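Local coordinates for protein alanine racemase, biosynthetic (Pseudomonas aeruginosa PAO1, PDB 6A2F) that belongs to the alanine racemase family, with an N-terminal domain of the TIM-barrel type followed by a C-terminal domain rich in beta-strands, at residues Arg27-Val32 and Asp52-Ala57; Ser73-Leu78 and Arg95-Ile100; Leu122-Gly127 and Leu156-Ala161; Asp187-Ala192 and Ala203-Leu208. All blocks are in the same frame, centred on the assembly; numbering follows the deposited sequence.

Interaction 1. Residues Arg27-Val32 and Asp52-Ala57; sequences RQAFAV and DADGFA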
loop_
_atom_site.group_PDB
_atom_site.type_symbol
_atom_site.label_atom_id
_atom_site.label_comp_id
_atom_site.label_asym_id
_atom_site.label_seq_id
_atom_site.Cartn_x
_atom_site.Cartn_y
_atom_site.Cartn_z
ATOM N N ARG A 27 5.383 -21.719 27.965
ATOM C CA ARG A 27 6.273 -21.407 26.860
ATOM C C ARG A 27 6.444 -19.899 26.693
ATOM O O ARG A 27 5.803 -19.118 27.392
ATOM C CB ARG A 27 5.727 -22.038 25.578
ATOM C CG ARG A 27 6.226 -23.450 25.293
ATOM C CD ARG A 27 5.872 -24.490 26.350
ATOM N NE ARG A 27 5.997 -25.842 25.805
ATOM C CZ ARG A 27 4.975 -26.603 25.402
ATOM N NH1 ARG A 27 5.209 -27.810 24.910
ATOM N NH2 ARG A 27 3.720 -26.172 25.498
ATOM N N GLN A 28 7.318 -19.497 25.775
ATOM C CA GLN A 28 7.549 -18.080 25.479
ATOM C C GLN A 28 6.890 -17.676 24.153
ATOM O O GLN A 28 6.606 -18.526 23.303
ATOM C CB GLN A 28 9.049 -17.781 25.418
ATOM C CG GLN A 28 9.853 -18.207 26.637
ATOM C CD GLN A 28 9.593 -17.325 27.839
ATOM O OE1 GLN A 28 9.949 -16.143 27.852
ATOM N NE2 GLN A 28 8.968 -17.895 28.861
ATOM N N ALA A 29 6.645 -16.380 23.977
ATOM C CA ALA A 29 6.083 -15.885 22.719
ATOM C C ALA A 29 6.800 -14.644 22.175
ATOM O O ALA A 29 6.970 -13.647 22.890
ATOM C CB ALA A 29 4.591 -15.628 22.865
ATOM N N PHE A 30 7.226 -14.720 20.913
ATOM C CA PHE A 30 7.698 -13.547 20.186
ATOM C C PHE A 30 6.497 -12.702 19.782
ATOM O O PHE A 30 5.513 -13.232 19.263
ATOM C CB PHE A 30 8.428 -13.946 18.898
ATOM C CG PHE A 30 9.849 -14.391 19.093
ATOM C CD1 PHE A 30 10.836 -13.484 19.469
ATOM C CD2 PHE A 30 10.211 -15.714 18.861
ATOM C CE1 PHE A 30 12.152 -13.893 19.634
ATOM C CE2 PHE A 30 11.523 -16.130 19.024
ATOM C CZ PHE A 30 12.496 -15.218 19.409
ATOM N N ALA A 31 6.572 -11.395 20.020
ATOM C CA ALA A 31 5.637 -10.471 19.391
ATOM C C ALA A 31 6.199 -10.113 18.016
ATOM O O ALA A 31 7.234 -9.449 17.915
ATOM C CB ALA A 31 5.433 -9.226 20.242
ATOM N N VAL A 32 5.539 -10.593 16.962
ATOM C CA VAL A 32 5.952 -10.293 15.592
ATOM C C VAL A 32 5.448 -8.897 15.247
ATOM O O VAL A 32 4.242 -8.668 15.143
ATOM C CB VAL A 32 5.442 -11.343 14.574
ATOM C CG1 VAL A 32 5.832 -10.953 13.157
ATOM C CG2 VAL A 32 5.965 -12.735 14.911
ATOM N N ASP A 52 5.293 -6.655 28.619
ATOM C CA ASP A 52 4.446 -7.827 28.376
ATOM C C ASP A 52 5.152 -8.906 27.563
ATOM O O ASP A 52 5.033 -10.094 27.871
ATOM C CB ASP A 52 3.155 -7.431 27.648
ATOM C CG ASP A 52 2.134 -6.766 28.556
ATOM O OD1 ASP A 52 2.453 -6.447 29.723
ATOM O OD2 ASP A 52 0.997 -6.552 28.088
ATOM N N ALA A 53 5.872 -8.485 26.522
ATOM C CA ALA A 53 6.425 -9.409 25.535
ATOM C C ALA A 53 7.676 -10.128 26.030
ATOM O O ALA A 53 8.546 -9.525 26.658
ATOM C CB ALA A 53 6.707 -8.687 24.226
ATOM N N ASP A 54 7.754 -11.420 25.735
ATOM C CA ASP A 54 8.934 -12.213 26.059
ATOM C C ASP A 54 10.082 -11.856 25.125
ATOM O O ASP A 54 11.243 -11.996 25.481
ATOM C CB ASP A 54 8.621 -13.708 25.968
ATOM C CG ASP A 54 7.426 -14.110 26.817
ATOM O OD1 ASP A 54 7.255 -13.547 27.922
ATOM O OD2 ASP A 54 6.655 -14.990 26.375
ATOM N N GLY A 55 9.739 -11.387 23.932
ATOM C CA GLY A 55 10.719 -10.935 22.956
ATOM C C GLY A 55 10.033 -10.393 21.723
ATOM O O GLY A 55 8.810 -10.426 21.625
ATOM N N PHE A 56 10.822 -9.903 20.774
ATOM C CA PHE A 56 10.279 -9.324 19.547
ATOM C C PHE A 56 10.884 -9.964 18.310
ATOM O O PHE A 56 12.060 -10.324 18.305
ATOM C CB PHE A 56 10.518 -7.812 19.518
ATOM C CG PHE A 56 9.819 -7.069 20.617
ATOM C CD1 PHE A 56 8.475 -6.733 20.502
ATOM C CD2 PHE A 56 10.502 -6.706 21.770
ATOM C CE1 PHE A 56 7.826 -6.050 21.516
ATOM C CE2 PHE A 56 9.859 -6.020 22.791
ATOM C CZ PHE A 56 8.521 -5.691 22.663
ATOM N N ALA A 57 10.073 -10.102 17.267
ATOM C CA ALA A 57 10.549 -10.600 15.979
ATOM C C ALA A 57 10.266 -9.585 14.867
ATOM O O ALA A 57 9.156 -9.042 14.767
ATOM C CB ALA A 57 9.916 -11.946 15.658
#
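Asp54 and Gln28 meet crosswise where the two segments begin to pair, their side chains nearly perpendicular and their carboxylate and amide planes 32° apart. The Gln28 chain bends at its second torsion, so that OE1 comes to 3.4 Å from Asp54 CB. The carboxylate itself turns to the backbone: Asp54 OD2 receives Ala29 N at 2.8 Å through its anti lone pair, the lone pair directed away from OD1. A short acidic side chain suits this place, because it supplies the acceptor for Ala29 ahead of the Ala31 backbone bonds, while Lys21 of helix 10-22 pairs with the same oxygen.

Further on, the pairing becomes that of parallel strands. Ala31 is held on both its polar backbone atoms, its N bonding to Gly55 O at 2.9 Å and its O taking Ala57 N at 3.0 Å, both almost straight at the hydrogen. One face of the pair carries Ala31 and Phe56; Ala31 CB packs 3.9 Å from Phe56 CD1, a methyl small enough to leave room for the ring. The face with Phe30, Val32 and Ala57 is the other. There Ala57 CB lies 4.1 Å from both Phe30 CB and Val32 CG2, and Phe30 CD1 leans over the neighbouring strand to 3.6 Å from Phe56 O. Gly55, lacking a side chain, leaves space for this ring, which also meets Trp207. Helix 42-48 lies between the strands in sequence, giving the parallel beta-alpha-beta unit from which a TIM barrel is built, with Phe30 turned to the barrel interior.

Interaction 2. Residues Ser73-Leu78 and Arg95-Ile100; sequences SARILL and RLDLVI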
loop_
_atom_site.group_PDB
_atom_site.type_symbol
_atom_site.label_atom_id
_atom_site.label_comp_id
_atom_site.label_asym_id
_atom_site.label_seq_id
_atom_site.Cartn_x
_atom_site.Cartn_y
_atom_site.Cartn_z
ATOM N N SER A 73 17.147 -4.401 26.494
ATOM C CA SER A 73 17.525 -5.767 26.874
ATOM C C SER A 73 16.721 -6.894 26.215
ATOM O O SER A 73 17.125 -8.055 26.279
ATOM C CB SER A 73 17.476 -5.916 28.394
ATOM O OG SER A 73 16.239 -5.452 28.892
ATOM N N ALA A 74 15.594 -6.563 25.590
ATOM C CA ALA A 74 14.707 -7.591 25.049
ATOM C C ALA A 74 15.352 -8.417 23.935
ATOM O O ALA A 74 16.203 -7.921 23.179
ATOM C CB ALA A 74 13.408 -6.977 24.561
ATOM N N ARG A 75 14.944 -9.681 23.854
ATOM C CA ARG A 75 15.322 -10.556 22.753
ATOM C C ARG A 75 14.686 -10.044 21.450
ATOM O O ARG A 75 13.473 -9.845 21.378
ATOM C CB ARG A 75 14.874 -11.993 23.043
ATOM C CG ARG A 75 15.478 -13.036 22.115
ATOM C CD ARG A 75 14.776 -14.381 22.230
ATOM N NE ARG A 75 15.209 -15.183 23.383
ATOM C CZ ARG A 75 16.090 -16.180 23.329
ATOM N NH1 ARG A 75 16.671 -16.506 22.178
ATOM N NH2 ARG A 75 16.396 -16.853 24.429
ATOM N N ILE A 76 15.521 -9.798 20.443
ATOM C CA ILE A 76 15.046 -9.400 19.115
ATOM C C ILE A 76 15.551 -10.388 18.059
ATOM O O ILE A 76 16.755 -10.542 17.856
ATOM C CB ILE A 76 15.460 -7.954 18.733
ATOM C CG1 ILE A 76 15.076 -6.948 19.830
ATOM C CG2 ILE A 76 14.827 -7.555 17.405
ATOM C CD1 ILE A 76 15.741 -5.594 19.697
ATOM N N LEU A 77 14.615 -11.057 17.397
ATOM C CA LEU A 77 14.928 -12.041 16.370
ATOM C C LEU A 77 14.805 -11.449 14.968
ATOM O O LEU A 77 13.776 -10.886 14.619
ATOM C CB LEU A 77 13.986 -13.238 16.506
ATOM C CG LEU A 77 13.993 -14.291 15.397
ATOM C CD1 LEU A 77 15.335 -15.000 15.342
ATOM C CD2 LEU A 77 12.862 -15.284 15.617
ATOM N N LEU A 78 15.871 -11.570 14.181
ATOM C CA LEU A 78 15.811 -11.285 12.751
ATOM C C LEU A 78 15.304 -12.541 12.046
ATOM O O LEU A 78 16.025 -13.536 11.950
ATOM C CB LEU A 78 17.192 -10.917 12.203
ATOM C CG LEU A 78 17.939 -9.669 12.682
ATOM C CD1 LEU A 78 19.387 -9.730 12.204
ATOM C CD2 LEU A 78 17.270 -8.391 12.203
ATOM N N ARG A 95 22.814 -6.611 19.754
ATOM C CA ARG A 95 22.581 -7.880 20.459
ATOM C C ARG A 95 21.333 -8.624 19.954
ATOM O O ARG A 95 20.380 -8.872 20.703
ATOM C CB ARG A 95 22.532 -7.656 21.975
ATOM C CG ARG A 95 23.879 -7.335 22.604
ATOM C CD ARG A 95 23.772 -7.418 24.122
ATOM N NE ARG A 95 25.061 -7.681 24.776
ATOM C CZ ARG A 95 25.222 -8.473 25.839
ATOM N NH1 ARG A 95 26.431 -8.642 26.365
ATOM N NH2 ARG A 95 24.180 -9.105 26.374
ATOM N N LEU A 96 21.363 -8.978 18.671
ATOM C CA LEU A 96 20.221 -9.586 17.999
ATOM C C LEU A 96 20.369 -11.090 17.847
ATOM O O LEU A 96 21.488 -11.615 17.790
ATOM C CB LEU A 96 20.015 -8.954 16.621
ATOM C CG LEU A 96 19.842 -7.434 16.534
ATOM C CD1 LEU A 96 19.688 -7.023 15.083
ATOM C CD2 LEU A 96 18.659 -6.954 17.357
ATOM N N ASP A 97 19.229 -11.775 17.796
ATOM C CA ASP A 97 19.189 -13.188 17.451
ATOM C C ASP A 97 19.270 -13.320 15.943
ATOM O O ASP A 97 18.480 -12.711 15.215
ATOM C CB ASP A 97 17.905 -13.843 17.950
ATOM C CG ASP A 97 17.940 -14.160 19.427
ATOM O OD1 ASP A 97 18.717 -13.527 20.178
ATOM O OD2 ASP A 97 17.175 -15.056 19.838
ATOM N N LEU A 98 20.222 -14.118 15.478
ATOM C CA LEU A 98 20.418 -14.301 14.052
ATOM C C LEU A 98 19.705 -15.545 13.543
ATOM O O LEU A 98 19.496 -16.507 14.288
ATOM C CB LEU A 98 21.908 -14.370 13.714
ATOM C CG LEU A 98 22.790 -13.195 14.150
ATOM C CD1 LEU A 98 24.229 -13.457 13.737
ATOM C CD2 LEU A 98 22.292 -11.868 13.590
ATOM N N VAL A 99 19.315 -15.491 12.272
ATOM C CA VAL A 99 18.829 -16.647 11.541
ATOM C C VAL A 99 19.833 -16.992 10.437
ATOM O O VAL A 99 20.372 -16.097 9.773
ATOM C CB VAL A 99 17.411 -16.403 10.960
ATOM C CG1 VAL A 99 17.136 -17.290 9.757
ATOM C CG2 VAL A 99 16.350 -16.633 12.026
ATOM N N ILE A 100 20.101 -18.289 10.275
ATOM C CA ILE A 100 20.836 -18.801 9.117
ATOM C C ILE A 100 19.943 -19.758 8.309
ATOM O O ILE A 100 19.482 -20.773 8.830
ATOM C CB ILE A 100 22.171 -19.471 9.520
ATOM C CG1 ILE A 100 23.102 -18.450 10.181
ATOM C CG2 ILE A 100 22.843 -20.092 8.302
ATOM C CD1 ILE A 100 24.314 -19.049 10.861
HETATM O O HOH W 1 18.266 -10.838 20.822
#
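Charge and hydrogen bonding centre on Asp97. Its OD2 takes Arg75 NH1 at 2.8 Å on the syn lone pair, the side of OD1, and the bond lies close to the guanidinium plane while the carboxylate plane stands almost perpendicular to it (87°). Arg75 reaches there extended, then bending at its third torsion. Glu153 is a second acidic partner of NH1. Aspartate suits the site: its short carboxylate also accepts from Trp121 NE1 and Asn119 ND2, so both oxygens are well supplied with donors.

The backbones share a single bridge. Asp97 N bonds to Ile76 O at 2.8 Å and Leu78 N to Asp97 O at 3.0 Å, both in the carbonyl plane. A water spans the gap before the bridge, accepting from Ile76 N at 3.0 Å and lying near Arg95 O and Asp97 OD1.

Branched leucines fill the space under helix 61-70: Leu96 CD2 approaches Ile76 CB to 3.6 Å, and its CD1 meets Leu78 CD1. On the inner side, beside Phe30 and the Arg75-Asp97 pair, Leu77 CD1 touches Val99 CG2 at 3.8 Å. Aliphatic packing under the helix and a salt bridge inside fit neighbouring strands of a TIM barrel.

Interaction 3. Residues Leu122-Gly127 and Leu156-Ala161; sequences LKLDSG and LISHFA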
loop_
_atom_site.group_PDB
_atom_site.type_symbol
_atom_site.label_atom_id
_atom_site.label_comp_id
_atom_site.label_asym_id
_atom_site.label_seq_id
_atom_site.Cartn_x
_atom_site.Cartn_y
_atom_site.Cartn_z
ATOM N N LEU A 122 18.757 -21.778 13.303
ATOM C CA LEU A 122 18.914 -22.436 12.015
ATOM C C LEU A 122 17.537 -22.682 11.438
ATOM O O LEU A 122 16.669 -23.248 12.108
ATOM C CB LEU A 122 19.665 -23.767 12.164
ATOM C CG LEU A 122 21.165 -23.757 12.458
ATOM C CD1 LEU A 122 21.656 -25.166 12.753
ATOM C CD2 LEU A 122 21.940 -23.160 11.293
ATOM N N LYS A 123 17.336 -22.253 10.197
ATOM C CA LYS A 123 16.031 -22.376 9.567
ATOM C C LYS A 123 15.913 -23.616 8.705
ATOM O O LYS A 123 16.651 -23.794 7.737
ATOM C CB LYS A 123 15.675 -21.127 8.757
ATOM C CG LYS A 123 14.244 -21.147 8.226
ATOM C CD LYS A 123 13.844 -19.834 7.580
ATOM C CE LYS A 123 13.700 -18.725 8.608
ATOM N NZ LYS A 123 13.301 -17.453 7.949
ATOM N N LEU A 124 14.966 -24.465 9.076
ATOM C CA LEU A 124 14.594 -25.617 8.280
ATOM C C LEU A 124 13.539 -25.224 7.256
ATOM O O LEU A 124 12.534 -24.586 7.591
ATOM C CB LEU A 124 14.043 -26.724 9.187
ATOM C CG LEU A 124 13.375 -27.932 8.526
ATOM C CD1 LEU A 124 14.401 -28.817 7.830
ATOM C CD2 LEU A 124 12.587 -28.716 9.560
ATOM N N ASP A 125 13.715 -25.697 6.031
ATOM C CA ASP A 125 12.701 -25.513 5.021
ATOM C C ASP A 125 11.955 -26.835 5.119
ATOM O O ASP A 125 12.474 -27.873 4.735
ATOM C CB ASP A 125 13.317 -25.347 3.639
ATOM C CG ASP A 125 12.281 -25.371 2.530
ATOM O OD1 ASP A 125 11.080 -25.295 2.824
ATOM O OD2 ASP A 125 12.675 -25.467 1.358
ATOM N N SER A 126 10.742 -26.796 5.648
ATOM C CA SER A 126 9.944 -28.003 5.833
ATOM C C SER A 126 8.827 -28.232 4.816
ATOM O O SER A 126 8.046 -29.159 4.961
ATOM C CB SER A 126 9.390 -28.069 7.255
ATOM O OG SER A 126 8.570 -26.963 7.541
ATOM N N GLY A 127 8.779 -27.422 3.768
ATOM C CA GLY A 127 7.738 -27.558 2.769
ATOM C C GLY A 127 7.283 -26.253 2.151
ATOM O O GLY A 127 6.619 -26.258 1.131
ATOM N N LEU A 156 16.364 -24.040 16.547
ATOM C CA LEU A 156 15.700 -24.514 15.336
ATOM C C LEU A 156 14.417 -23.732 15.054
ATOM O O LEU A 156 13.600 -23.508 15.955
ATOM C CB LEU A 156 15.409 -26.018 15.423
ATOM C CG LEU A 156 14.718 -26.682 14.222
ATOM C CD1 LEU A 156 15.637 -26.751 13.011
ATOM C CD2 LEU A 156 14.194 -28.067 14.580
ATOM N N ILE A 157 14.252 -23.325 13.796
ATOM C CA ILE A 157 13.061 -22.596 13.358
ATOM C C ILE A 157 12.565 -23.095 11.989
ATOM O O ILE A 157 13.363 -23.399 11.095
ATOM C CB ILE A 157 13.270 -21.049 13.384
ATOM C CG1 ILE A 157 11.938 -20.307 13.191
ATOM C CG2 ILE A 157 14.318 -20.603 12.365
ATOM C CD1 ILE A 157 12.020 -18.801 13.340
ATOM N N SER A 158 11.245 -23.211 11.859
ATOM C CA SER A 158 10.598 -23.486 10.584
ATOM C C SER A 158 9.226 -22.824 10.572
ATOM O O SER A 158 8.752 -22.347 11.607
ATOM C CB SER A 158 10.484 -24.990 10.333
ATOM O OG SER A 158 10.399 -25.262 8.946
ATOM N N HIS A 159 8.589 -22.801 9.408
ATOM C CA HIS A 159 7.362 -22.037 9.218
ATOM C C HIS A 159 6.379 -22.799 8.321
ATOM O O HIS A 159 6.769 -23.310 7.269
ATOM C CB HIS A 159 7.708 -20.665 8.620
ATOM C CG HIS A 159 6.557 -19.707 8.569
ATOM N ND1 HIS A 159 6.088 -19.043 9.683
ATOM C CD2 HIS A 159 5.795 -19.286 7.532
ATOM C CE1 HIS A 159 5.081 -18.262 9.336
ATOM N NE2 HIS A 159 4.883 -18.391 8.035
ATOM N N PHE A 160 5.116 -22.873 8.752
ATOM C CA PHE A 160 4.055 -23.592 8.030
ATOM C C PHE A 160 3.599 -22.850 6.782
ATOM O O PHE A 160 3.633 -21.623 6.746
ATOM C CB PHE A 160 2.827 -23.786 8.922
ATOM C CG PHE A 160 2.982 -24.848 9.975
ATOM C CD1 PHE A 160 3.185 -26.180 9.625
ATOM C CD2 PHE A 160 2.878 -24.519 11.325
ATOM C CE1 PHE A 160 3.303 -27.160 10.600
ATOM C CE2 PHE A 160 2.993 -25.496 12.304
ATOM C CZ PHE A 160 3.205 -26.817 11.942
ATOM N N ALA A 161 3.146 -23.596 5.777
ATOM C CA ALA A 161 2.604 -22.997 4.547
ATOM C C ALA A 161 1.069 -22.939 4.514
ATOM O O ALA A 161 0.490 -22.124 3.791
ATOM C CB ALA A 161 3.131 -23.732 3.318
HETATM O O HOH W 2 9.218 -24.291 5.719
#
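Ser158 holds OG anti to its backbone N (chi1 -155°), which swings the hydroxyl across to the other segment; Ser126 has its OG in the crowded position between backbone N and carbonyl carbon (chi1 60°), facing it. Ser158 OG donates to Leu124 O at 2.6 Å and receives Ser126 OG at 2.9 Å. A small hydroxyl that can donate and accept suits both sites; Ser126 OG also bonds to Gln174 NE2 of helix 169-179. A water links Ser126 N to His159 O.

Before the serines the segments pair as parallel strands. Ile157 N bonds to Leu122 O at 2.9 Å, and Leu124 N meets Ile157 O at 2.8 Å, nearly along the C=O axis. Side by side, Lys123 CB lies 3.9 Å from Ile157 CG2, and the lysine bends at its third torsion so that NZ reaches Leu79 O.

His159 NE2 bonds to Tyr254 of the second subunit, a residue of the D-lysine pocket, and Asp125 forms a salt bridge with Arg244 of that subunit. The segments close the unit strand 118-123, helix 135-145, strand 151-157: helices 135-145 and 169-179 cover Leu122, Leu124 and Leu156, and strand 98-100 flanks Leu122 and Lys123.

Interaction 4. Residues Asp187-Ala192 and Ala203-Leu208; sequences DQRSLA and AHMDWL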
loop_
_atom_site.group_PDB
_atom_site.type_symbol
_atom_site.label_atom_id
_atom_site.label_comp_id
_atom_site.label_asym_id
_atom_site.label_seq_id
_atom_site.Cartn_x
_atom_site.Cartn_y
_atom_site.Cartn_z
ATOM N N ASP A 187 18.780 -25.376 21.844
ATOM C CA ASP A 187 18.407 -24.613 23.030
ATOM C C ASP A 187 16.948 -24.180 22.973
ATOM O O ASP A 187 16.255 -24.191 23.988
ATOM C CB ASP A 187 19.318 -23.396 23.193
ATOM C CG ASP A 187 20.754 -23.784 23.457
ATOM O OD1 ASP A 187 21.033 -24.297 24.560
ATOM O OD2 ASP A 187 21.604 -23.585 22.566
ATOM N N GLN A 188 16.495 -23.796 21.780
ATOM C CA GLN A 188 15.120 -23.347 21.567
ATOM C C GLN A 188 14.583 -23.869 20.242
ATOM O O GLN A 188 15.319 -23.989 19.259
ATOM C CB GLN A 188 15.014 -21.812 21.574
ATOM C CG GLN A 188 15.758 -21.083 22.684
ATOM C CD GLN A 188 15.079 -21.148 24.046
ATOM O OE1 GLN A 188 15.636 -20.684 25.030
ATOM N NE2 GLN A 188 13.881 -21.710 24.108
ATOM N N ARG A 189 13.290 -24.172 20.225
ATOM C CA ARG A 189 12.616 -24.623 19.018
ATOM C C ARG A 189 11.410 -23.737 18.792
ATOM O O ARG A 189 10.667 -23.440 19.731
ATOM C CB ARG A 189 12.175 -26.084 19.139
ATOM C CG ARG A 189 13.219 -27.027 19.718
ATOM C CD ARG A 189 12.601 -28.378 20.030
ATOM N NE ARG A 189 12.825 -28.762 21.424
ATOM C CZ ARG A 189 11.883 -28.798 22.367
ATOM N NH1 ARG A 189 10.620 -28.481 22.087
ATOM N NH2 ARG A 189 12.206 -29.162 23.604
ATOM N N SER A 190 11.229 -23.294 17.551
ATOM C CA SER A 190 10.109 -22.427 17.202
ATOM C C SER A 190 9.515 -22.837 15.866
ATOM O O SER A 190 10.237 -22.960 14.872
ATOM C CB SER A 190 10.549 -20.965 17.165
ATOM O OG SER A 190 9.447 -20.117 16.924
ATOM N N LEU A 191 8.197 -23.041 15.851
ATOM C CA LEU A 191 7.489 -23.527 14.664
ATOM C C LEU A 191 6.145 -22.823 14.415
ATOM O O LEU A 191 5.707 -22.703 13.270
ATOM C CB LEU A 191 7.293 -25.045 14.766
ATOM C CG LEU A 191 6.520 -25.845 13.706
ATOM C CD1 LEU A 191 7.081 -25.657 12.304
ATOM C CD2 LEU A 191 6.520 -27.315 14.092
ATOM N N ALA A 192 5.513 -22.343 15.486
ATOM C CA ALA A 192 4.123 -21.877 15.431
ATOM C C ALA A 192 3.930 -20.398 15.082
ATOM O O ALA A 192 4.343 -19.511 15.842
ATOM C CB ALA A 192 3.420 -22.195 16.747
ATOM N N ALA A 203 2.946 -27.868 17.569
ATOM C CA ALA A 203 3.890 -26.941 16.953
ATOM C C ALA A 203 4.380 -25.867 17.919
ATOM O O ALA A 203 5.248 -25.069 17.563
ATOM C CB ALA A 203 3.266 -26.294 15.723
ATOM N N HIS A 204 3.821 -25.850 19.130
ATOM C CA HIS A 204 4.110 -24.797 20.108
ATOM C C HIS A 204 5.586 -24.711 20.499
ATOM O O HIS A 204 6.121 -23.610 20.646
ATOM C CB HIS A 204 3.224 -24.926 21.358
ATOM C CG HIS A 204 1.786 -24.570 21.124
ATOM N ND1 HIS A 204 0.806 -24.767 22.075
ATOM C CD2 HIS A 204 1.158 -24.045 20.044
ATOM C CE1 HIS A 204 -0.357 -24.362 21.598
ATOM N NE2 HIS A 204 -0.171 -23.922 20.367
ATOM N N MET A 205 6.229 -25.868 20.669
ATOM C CA MET A 205 7.664 -25.941 20.982
ATOM C C MET A 205 8.075 -24.999 22.129
ATOM O O MET A 205 7.458 -25.028 23.189
ATOM C CB MET A 205 8.503 -25.716 19.717
ATOM C CG MET A 205 8.200 -26.690 18.583
ATOM S SD MET A 205 8.661 -28.387 18.995
ATOM C CE MET A 205 7.811 -29.289 17.705
ATOM N N ASP A 206 9.099 -24.168 21.927
ATOM C CA ASP A 206 9.599 -23.296 23.002
ATOM C C ASP A 206 9.181 -21.831 22.852
ATOM O O ASP A 206 8.855 -21.174 23.841
ATOM C CB ASP A 206 11.124 -23.387 23.115
ATOM C CG ASP A 206 11.611 -24.800 23.348
ATOM O OD1 ASP A 206 11.148 -25.451 24.311
ATOM O OD2 ASP A 206 12.464 -25.261 22.567
ATOM N N TRP A 207 9.210 -21.327 21.618
ATOM C CA TRP A 207 8.850 -19.942 21.325
ATOM C C TRP A 207 7.766 -19.871 20.252
ATOM O O TRP A 207 7.970 -20.304 19.118
ATOM C CB TRP A 207 10.078 -19.119 20.900
ATOM C CG TRP A 207 10.987 -18.736 22.035
ATOM C CD1 TRP A 207 11.889 -19.541 22.667
ATOM C CD2 TRP A 207 11.090 -17.449 22.664
ATOM N NE1 TRP A 207 12.541 -18.842 23.660
ATOM C CE2 TRP A 207 12.071 -17.557 23.680
ATOM C CE3 TRP A 207 10.442 -16.219 22.476
ATOM C CZ2 TRP A 207 12.425 -16.481 24.504
ATOM C CZ3 TRP A 207 10.793 -15.150 23.299
ATOM C CH2 TRP A 207 11.782 -15.291 24.300
ATOM N N LEU A 208 6.612 -19.331 20.632
ATOM C CA LEU A 208 5.541 -19.035 19.692
ATOM C C LEU A 208 5.909 -17.796 18.883
ATOM O O LEU A 208 6.681 -16.957 19.348
ATOM C CB LEU A 208 4.233 -18.784 20.446
ATOM C CG LEU A 208 3.790 -19.796 21.514
ATOM C CD1 LEU A 208 2.587 -19.254 22.267
ATOM C CD2 LEU A 208 3.488 -21.168 20.920
#
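Arg189 O is gripped by two N-H groups from successive residues, Asp206 N at 2.8 Å and Trp207 N at 3.2 Å, both in its carbonyl plane. This pair of hydrogen bonds ties strand 189-190 to strand 207-208, the last two strands of the TIM barrel in chain order.

Asp206 OD2 accepts Arg189 N at 2.7 Å through the anti lone pair, a bent bond, and the same oxygen sits over the centre of one guanidinium face of Arg189. This is a long salt bridge, by charge only, because no N-H points at the oxygen; the aspartate may thus partly balance the arginine. Arg189 NH1 also makes a weak bond to Met205 SD, which lies near the guanidinium plane. Ser190 holds OG anti to its backbone N (chi1 -176°) and donates to Trp207 O at 2.7 Å, while Arg209 bonds to the same hydroxyl.

Leu191, covered by helix 169-179, rests its CD2 3.8 Å from the small Ala203 CB. On the other side, the Gln188 amide meets the Trp207 ring edge with the planes 87° apart, and its NE2 stands 3.2 Å from Trp207 NE1, two donors that do not bond each other.

The four interactions come in series along the chain and take the eight strands of the N-terminal barrel two at a time, from 28-32 with 55-58 to 189-190 with 207-208. Backbone hydrogen bonds fill the seams between them: Phe56 with Arg75 and Leu77 joins interactions 1 and 2, Ile100 with Lys123 joins 2 and 3, Leu156 with Gln188 and Ser190 joins 3 and 4. Gln28 and Phe30 bond to Leu208, so interaction 4 returns to interaction 1 and the ring closes. Centres of successive interactions lie 11 to 17 Å apart. Arg75 packs against Phe30 and Trp207 in the core. The strands thus form one barrel wall whose C-terminal side leads to His159 and nearby D-lysine.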